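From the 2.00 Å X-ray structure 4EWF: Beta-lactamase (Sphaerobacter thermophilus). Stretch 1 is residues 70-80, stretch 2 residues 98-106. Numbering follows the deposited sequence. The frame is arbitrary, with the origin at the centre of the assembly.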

ATOM      1  N   GLU A  70     -16.403   8.288 -16.664  1.00 41.31           N
ATOM      2  CA  GLU A  70     -17.021   6.983 -16.894  1.00 46.33           C
ATOM      3  C   GLU A  70     -17.899   6.564 -15.713  1.00 48.84           C
ATOM      4  O   GLU A  70     -18.870   5.830 -15.886  1.00 53.88           O
ATOM      5  N   ARG A  71     -17.555   7.023 -14.513  1.00 42.00           N
ATOM      6  CA  ARG A  71     -18.421   6.832 -13.348  1.00 44.18           C
ATOM      7  C   ARG A  71     -18.217   7.960 -12.342  1.00 40.85           C
ATOM      8  O   ARG A  71     -17.363   8.819 -12.546  1.00 34.07           O
ATOM      9  N   ALA A  72     -19.021   7.971 -11.283  1.00 34.74           N
ATOM     10  CA  ALA A  72     -18.968   9.034 -10.282  1.00 35.56           C
ATOM     11  C   ALA A  72     -18.928   8.451  -8.869  1.00 33.92           C
ATOM     12  O   ALA A  72     -19.465   7.364  -8.620  1.00 28.03           O
ATOM     13  N   LEU A  73     -18.296   9.178  -7.950  1.00 27.00           N
ATOM     14  CA  LEU A  73     -18.105   8.700  -6.586  1.00 31.13           C
ATOM     15  C   LEU A  73     -19.418   8.443  -5.856  1.00 31.21           C
ATOM     16  O   LEU A  73     -19.480   7.619  -4.945  1.00 28.55           O
ATOM     17  N   THR A  74     -20.470   9.145  -6.260  1.00 30.61           N
ATOM     18  CA  THR A  74     -21.779   8.941  -5.653  1.00 34.91           C
ATOM     19  C   THR A  74     -22.548   7.766  -6.257  1.00 38.04           C
ATOM     20  O   THR A  74     -23.657   7.462  -5.808  1.00 34.79           O
ATOM     21  N   ASP A  75     -21.971   7.102  -7.262  1.00 31.23           N
ATOM     22  CA  ASP A  75     -22.679   6.002  -7.926  1.00 33.35           C
ATOM     23  C   ASP A  75     -23.041   4.922  -6.898  1.00 32.67           C
ATOM     24  O   ASP A  75     -22.252   4.612  -6.009  1.00 32.21           O
ATOM     25  N   ARG A  76     -24.226   4.340  -7.035  1.00 33.07           N
ATOM     26  CA  ARG A  76     -24.691   3.329  -6.084  1.00 37.31           C
ATOM     27  C   ARG A  76     -24.263   1.913  -6.505  1.00 36.00           C
ATOM     28  O   ARG A  76     -24.300   1.569  -7.691  1.00 33.79           O
ATOM     29  N   ILE A  77     -23.820   1.124  -5.528  1.00 29.23           N
ATOM     30  CA  ILE A  77     -23.553  -0.305  -5.701  1.00 26.72           C
ATOM     31  C   ILE A  77     -24.247  -1.039  -4.563  1.00 31.56           C
ATOM     32  O   ILE A  77     -24.106  -0.661  -3.398  1.00 30.35           O
ATOM     33  N   VAL A  78     -24.992  -2.087  -4.895  1.00 28.21           N
ATOM     34  CA  VAL A  78     -25.714  -2.858  -3.884  1.00 26.36           C
ATOM     35  C   VAL A  78     -24.914  -4.103  -3.477  1.00 31.20           C
ATOM     36  O   VAL A  78     -24.403  -4.840  -4.333  1.00 30.10           O
ATOM     37  N   LEU A  79     -24.811  -4.326  -2.171  1.00 27.26           N
ATOM     38  CA  LEU A  79     -24.140  -5.504  -1.629  1.00 25.89           C
ATOM     39  C   LEU A  79     -24.988  -6.765  -1.843  1.00 22.85           C
ATOM     40  O   LEU A  79     -26.133  -6.841  -1.391  1.00 26.14           O
ATOM     41  N   ARG A  80     -24.411  -7.755  -2.519  1.00 21.12           N
ATOM     42  CA  ARG A  80     -25.110  -9.010  -2.781  1.00 31.02           C
ATOM     43  C   ARG A  80     -24.336 -10.177  -2.173  1.00 28.41           C
ATOM     44  O   ARG A  80     -23.114 -10.151  -2.100  1.00 25.90           O
ATOM     45  N   LEU A  98     -27.535  -4.138   1.285  1.00 27.45           N
ATOM     46  CA  LEU A  98     -26.963  -2.880   1.743  1.00 28.37           C
ATOM     47  C   LEU A  98     -26.551  -2.041   0.534  1.00 30.57           C
ATOM     48  O   LEU A  98     -25.824  -2.509  -0.339  1.00 27.07           O
ATOM     49  N   GLU A  99     -27.016  -0.802   0.484  1.00 28.49           N
ATOM     50  CA  GLU A  99     -26.702   0.067  -0.638  1.00 31.42           C
ATOM     51  C   GLU A  99     -25.559   1.020  -0.299  1.00 34.34           C
ATOM     52  O   GLU A  99     -25.672   1.841   0.605  1.00 33.68           O
ATOM     53  N   LEU A 100     -24.458   0.886  -1.033  1.00 23.40           N
ATOM     54  CA  LEU A 100     -23.255   1.686  -0.822  1.00 23.73           C
ATOM     55  C   LEU A 100     -23.027   2.628  -2.003  1.00 28.23           C
ATOM     56  O   LEU A 100     -23.744   2.558  -3.001  1.00 32.20           O
ATOM     57  N   THR A 101     -22.029   3.503  -1.892  1.00 24.43           N
ATOM     58  CA  THR A 101     -21.626   4.338  -3.012  1.00 22.90           C
ATOM     59  C   THR A 101     -20.245   3.893  -3.452  1.00 24.41           C
ATOM     60  O   THR A 101     -19.555   3.168  -2.727  1.00 27.22           O
ATOM     61  N   LEU A 102     -19.850   4.314  -4.647  1.00 25.11           N
ATOM     62  CA  LEU A 102     -18.506   4.037  -5.130  1.00 21.94           C
ATOM     63  C   LEU A 102     -17.476   4.568  -4.130  1.00 27.40           C
ATOM     64  O   LEU A 102     -16.477   3.913  -3.854  1.00 25.43           O
ATOM     65  N   GLU A 103     -17.712   5.751  -3.570  1.00 27.35           N
ATOM     66  CA  GLU A 103     -16.759   6.284  -2.594  1.00 28.78           C
ATOM     67  C   GLU A 103     -16.673   5.414  -1.328  1.00 28.23           C
ATOM     68  O   GLU A 103     -15.574   5.166  -0.819  1.00 26.95           O
ATOM     69  N   ASP A 104     -17.813   4.932  -0.831  1.00 25.38           N
ATOM     70  CA  ASP A 104     -17.801   3.995   0.290  1.00 27.53           C
ATOM     71  C   ASP A 104     -16.870   2.812  -0.022  1.00 26.17           C
ATOM     72  O   ASP A 104     -16.075   2.388   0.820  1.00 23.03           O
ATOM     73  N   LEU A 105     -16.996   2.258  -1.228  1.00 24.59           N
ATOM     74  CA  LEU A 105     -16.194   1.087  -1.594  1.00 22.22           C
ATOM     75  C   LEU A 105     -14.694   1.371  -1.585  1.00 19.47           C
ATOM     76  O   LEU A 105     -13.900   0.539  -1.125  1.00 22.89           O
ATOM     77  N   VAL A 106     -14.305   2.526  -2.114  1.00 22.41           N
ATOM     78  CA  VAL A 106     -12.895   2.917  -2.110  1.00 21.30           C
ATOM     79  C   VAL A 106     -12.423   3.048  -0.670  1.00 22.82           C
ATOM     80  O   VAL A 106     -11.364   2.539  -0.303  1.00 20.62           O
TER

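Antiparallel pairing of strand 76-78 with strand 99-101 sets which side chains can meet: I77 and L100 lie on one face of the sheet, R76, V78, E99 and T101 on the other. The strands are held by the pair I77 N to L100 O (2.9 Å) and L100 N to I77 O (2.8 Å), and by L79 N to L98 O (2.8 Å) beyond them. Where stretch 2 turns into its helix, L102 N donates to D75 O (2.8 Å) and E103 N to L73 O (2.9 Å), so the loop before the first strand is tied to the first helical turn.

Apolar packing gathers on the I77 face. I77 (chi1 m, chi2 p) sends CD1 to 4.2 Å from L102 CB, while its CG1 lies 3.9 Å from L105 CD1. L102 (t, p) points toward stretch 1 and is buried; its CD2 sits 4.3 Å from L73 CD2 and 4.2 Å from R71 CD. L73 (m, t) also brings CB to 4.0 Å from E103 CB. At the other end, L79 (t, p) points toward stretch 2, its CB 4.0 Å from L98 CB and 4.3 Å from L100 CD1.

The R76 face is more polar, with R76 and E99 exposed. R76 (m, m) forms a long salt bridge, NE to E99 OE2 at 3.8 Å; the carboxylate oxygen lies at the guanidinium edge, while T101 CG2 covers one face, 3.7 Å from R76 NH2. The arginine is poorly ordered. V78 (t) adds CG2 at 4.3 Å from E99 CG.

Polar side chains also brace each stretch internally. D75 (m) accepts from A72 N through OD2 (2.9 Å), securing the type I turn. T101 (p) caps the helix, OG1 accepting from D104 N (3.1 Å), and T101 N donates to D104 OD2 (3.0 Å).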

ATOM      1  CB  GLU A  70     -15.967   5.915 -17.187  1.00 52.75           C
ATOM      2  CG  GLU A  70     -15.193   6.122 -18.485  1.00 62.57           C
ATOM      3  CD  GLU A  70     -13.909   5.294 -18.539  1.00 72.44           C
ATOM      4  OE1 GLU A  70     -13.315   5.185 -19.635  1.00 80.59           O
ATOM      5  OE2 GLU A  70     -13.494   4.756 -17.486  1.00 67.65           O
ATOM      6  CB  ARG A  71     -18.222   5.454 -12.707  1.00 45.85           C
ATOM      7  CG  ARG A  71     -16.807   4.931 -12.766  1.00 43.15           C
ATOM      8  CD  ARG A  71     -16.722   3.477 -12.294  1.00 46.23           C
ATOM      9  NE  ARG A  71     -17.031   2.493 -13.333  1.00 51.59           N
ATOM     10  CZ  ARG A  71     -18.207   1.885 -13.470  1.00 57.07           C
ATOM     11  NH1 ARG A  71     -19.211   2.165 -12.646  1.00 60.99           N
ATOM     12  NH2 ARG A  71     -18.382   0.994 -14.435  1.00 57.13           N
ATOM     13  CB  ALA A  72     -20.165   9.986 -10.443  1.00 38.69           C
ATOM     14  CB  LEU A  73     -17.258   9.689  -5.797  1.00 34.45           C
ATOM     15  CG  LEU A  73     -15.782   9.701  -6.204  1.00 38.80           C
ATOM     16  CD1 LEU A  73     -15.030  10.773  -5.421  1.00 38.16           C
ATOM     17  CD2 LEU A  73     -15.146   8.324  -6.011  1.00 34.60           C
ATOM     18  CB  THR A  74     -22.660  10.219  -5.740  1.00 40.86           C
ATOM     19  OG1 THR A  74     -22.677  10.699  -7.092  1.00 32.52           O
ATOM     20  CG2 THR A  74     -22.115  11.312  -4.814  1.00 38.73           C
ATOM     21  CB  ASP A  75     -21.836   5.381  -9.055  1.00 35.41           C
ATOM     22  CG  ASP A  75     -21.812   6.236 -10.321  1.00 46.40           C
ATOM     23  OD1 ASP A  75     -22.592   7.213 -10.415  1.00 43.10           O
ATOM     24  OD2 ASP A  75     -21.013   5.911 -11.232  1.00 40.90           O
ATOM     25  CB  ARG A  76     -26.216   3.391  -5.905  1.00 46.69           C
ATOM     26  CG  ARG A  76     -26.836   4.804  -5.979  1.00 70.04           C
ATOM     27  CD  ARG A  76     -26.257   5.803  -4.951  1.00 81.84           C
ATOM     28  NE  ARG A  76     -27.023   5.861  -3.702  1.00 88.19           N
ATOM     29  CZ  ARG A  76     -26.990   6.875  -2.836  1.00 84.62           C
ATOM     30  NH1 ARG A  76     -27.721   6.824  -1.729  1.00 79.23           N
ATOM     31  NH2 ARG A  76     -26.231   7.942  -3.076  1.00 85.82           N
ATOM     32  CB  ILE A  77     -22.037  -0.638  -5.637  1.00 22.24           C
ATOM     33  CG1 ILE A  77     -21.284   0.015  -6.793  1.00 30.52           C
ATOM     34  CG2 ILE A  77     -21.801  -2.154  -5.653  1.00 27.75           C
ATOM     35  CD1 ILE A  77     -20.921   1.455  -6.544  1.00 38.69           C
ATOM     36  CB  VAL A  78     -27.107  -3.294  -4.391  1.00 28.24           C
ATOM     37  CG1 VAL A  78     -27.817  -4.180  -3.352  1.00 28.73           C
ATOM     38  CG2 VAL A  78     -27.959  -2.083  -4.743  1.00 30.67           C
ATOM     39  CB  LEU A  79     -23.866  -5.322  -0.135  1.00 27.39           C
ATOM     40  CG  LEU A  79     -23.190  -6.519   0.552  1.00 29.21           C
ATOM     41  CD1 LEU A  79     -21.779  -6.707   0.020  1.00 24.77           C
ATOM     42  CD2 LEU A  79     -23.168  -6.312   2.048  1.00 25.65           C
ATOM     43  CB  ARG A  80     -25.278  -9.229  -4.286  1.00 37.16           C
ATOM     44  CG  ARG A  80     -26.630  -8.830  -4.851  1.00 53.14           C
ATOM     45  CD  ARG A  80     -26.998  -7.414  -4.504  1.00 56.88           C
ATOM     46  NE  ARG A  80     -27.720  -6.730  -5.580  1.00 58.45           N
ATOM     47  CZ  ARG A  80     -29.023  -6.451  -5.568  1.00 54.15           C
ATOM     48  NH1 ARG A  80     -29.782  -6.803  -4.534  1.00 38.40           N
ATOM     49  NH2 ARG A  80     -29.567  -5.801  -6.594  1.00 58.14           N
ATOM     50  CB  LEU A  98     -25.734  -3.153   2.610  1.00 24.38           C
ATOM     51  CG  LEU A  98     -25.010  -1.952   3.226  1.00 28.62           C
ATOM     52  CD1 LEU A  98     -25.845  -1.314   4.313  1.00 35.85           C
ATOM     53  CD2 LEU A  98     -23.678  -2.410   3.803  1.00 27.54           C
ATOM     54  CB  GLU A  99     -27.955   0.834  -1.067  1.00 39.90           C
ATOM     55  CG  GLU A  99     -27.833   1.534  -2.403  1.00 55.08           C
ATOM     56  CD  GLU A  99     -29.191   1.916  -2.982  1.00 67.60           C
ATOM     57  OE1 GLU A  99     -30.225   1.387  -2.506  1.00 67.74           O
ATOM     58  OE2 GLU A  99     -29.220   2.745  -3.918  1.00 75.99           O
ATOM     59  CB  LEU A 100     -22.050   0.749  -0.689  1.00 28.63           C
ATOM     60  CG  LEU A 100     -22.220  -0.249   0.471  1.00 31.21           C
ATOM     61  CD1 LEU A 100     -21.625  -1.613   0.145  1.00 25.06           C
ATOM     62  CD2 LEU A 100     -21.637   0.313   1.754  1.00 28.28           C
ATOM     63  CB  THR A 101     -21.559   5.838  -2.657  1.00 23.65           C
ATOM     64  OG1 THR A 101     -20.650   6.027  -1.563  1.00 29.99           O
ATOM     65  CG2 THR A 101     -22.939   6.401  -2.308  1.00 29.99           C
ATOM     66  CB  LEU A 102     -18.303   4.688  -6.506  1.00 27.94           C
ATOM     67  CG  LEU A 102     -16.918   4.494  -7.137  1.00 32.05           C
ATOM     68  CD1 LEU A 102     -16.604   3.023  -7.296  1.00 33.42           C
ATOM     69  CD2 LEU A 102     -16.820   5.205  -8.492  1.00 35.43           C
ATOM     70  CB  GLU A 103     -17.042   7.759  -2.250  1.00 29.80           C
ATOM     71  CG  GLU A 103     -16.012   8.338  -1.282  1.00 29.75           C
ATOM     72  CD  GLU A 103     -15.946   9.865  -1.294  1.00 42.12           C
ATOM     73  OE1 GLU A 103     -14.869  10.418  -0.979  1.00 44.26           O
ATOM     74  OE2 GLU A 103     -16.964  10.509  -1.606  1.00 44.09           O
ATOM     75  CB  ASP A 104     -19.195   3.404   0.559  1.00 22.42           C
ATOM     76  CG  ASP A 104     -20.205   4.432   1.085  1.00 31.00           C
ATOM     77  OD1 ASP A 104     -19.808   5.505   1.600  1.00 31.40           O
ATOM     78  OD2 ASP A 104     -21.419   4.134   0.983  1.00 29.85           O
ATOM     79  CB  LEU A 105     -16.623   0.523  -2.948  1.00 23.63           C
ATOM     80  CG  LEU A 105     -18.060   0.007  -3.084  1.00 26.41           C
ATOM     81  CD1 LEU A 105     -18.208  -0.692  -4.434  1.00 25.83           C
ATOM     82  CD2 LEU A 105     -18.413  -0.942  -1.962  1.00 22.82           C
ATOM     83  CB  VAL A 106     -12.677   4.257  -2.871  1.00 24.70           C
ATOM     84  CG1 VAL A 106     -11.226   4.730  -2.747  1.00 20.87           C
ATOM     85  CG2 VAL A 106     -13.048   4.072  -4.331  1.00 27.06           C
TER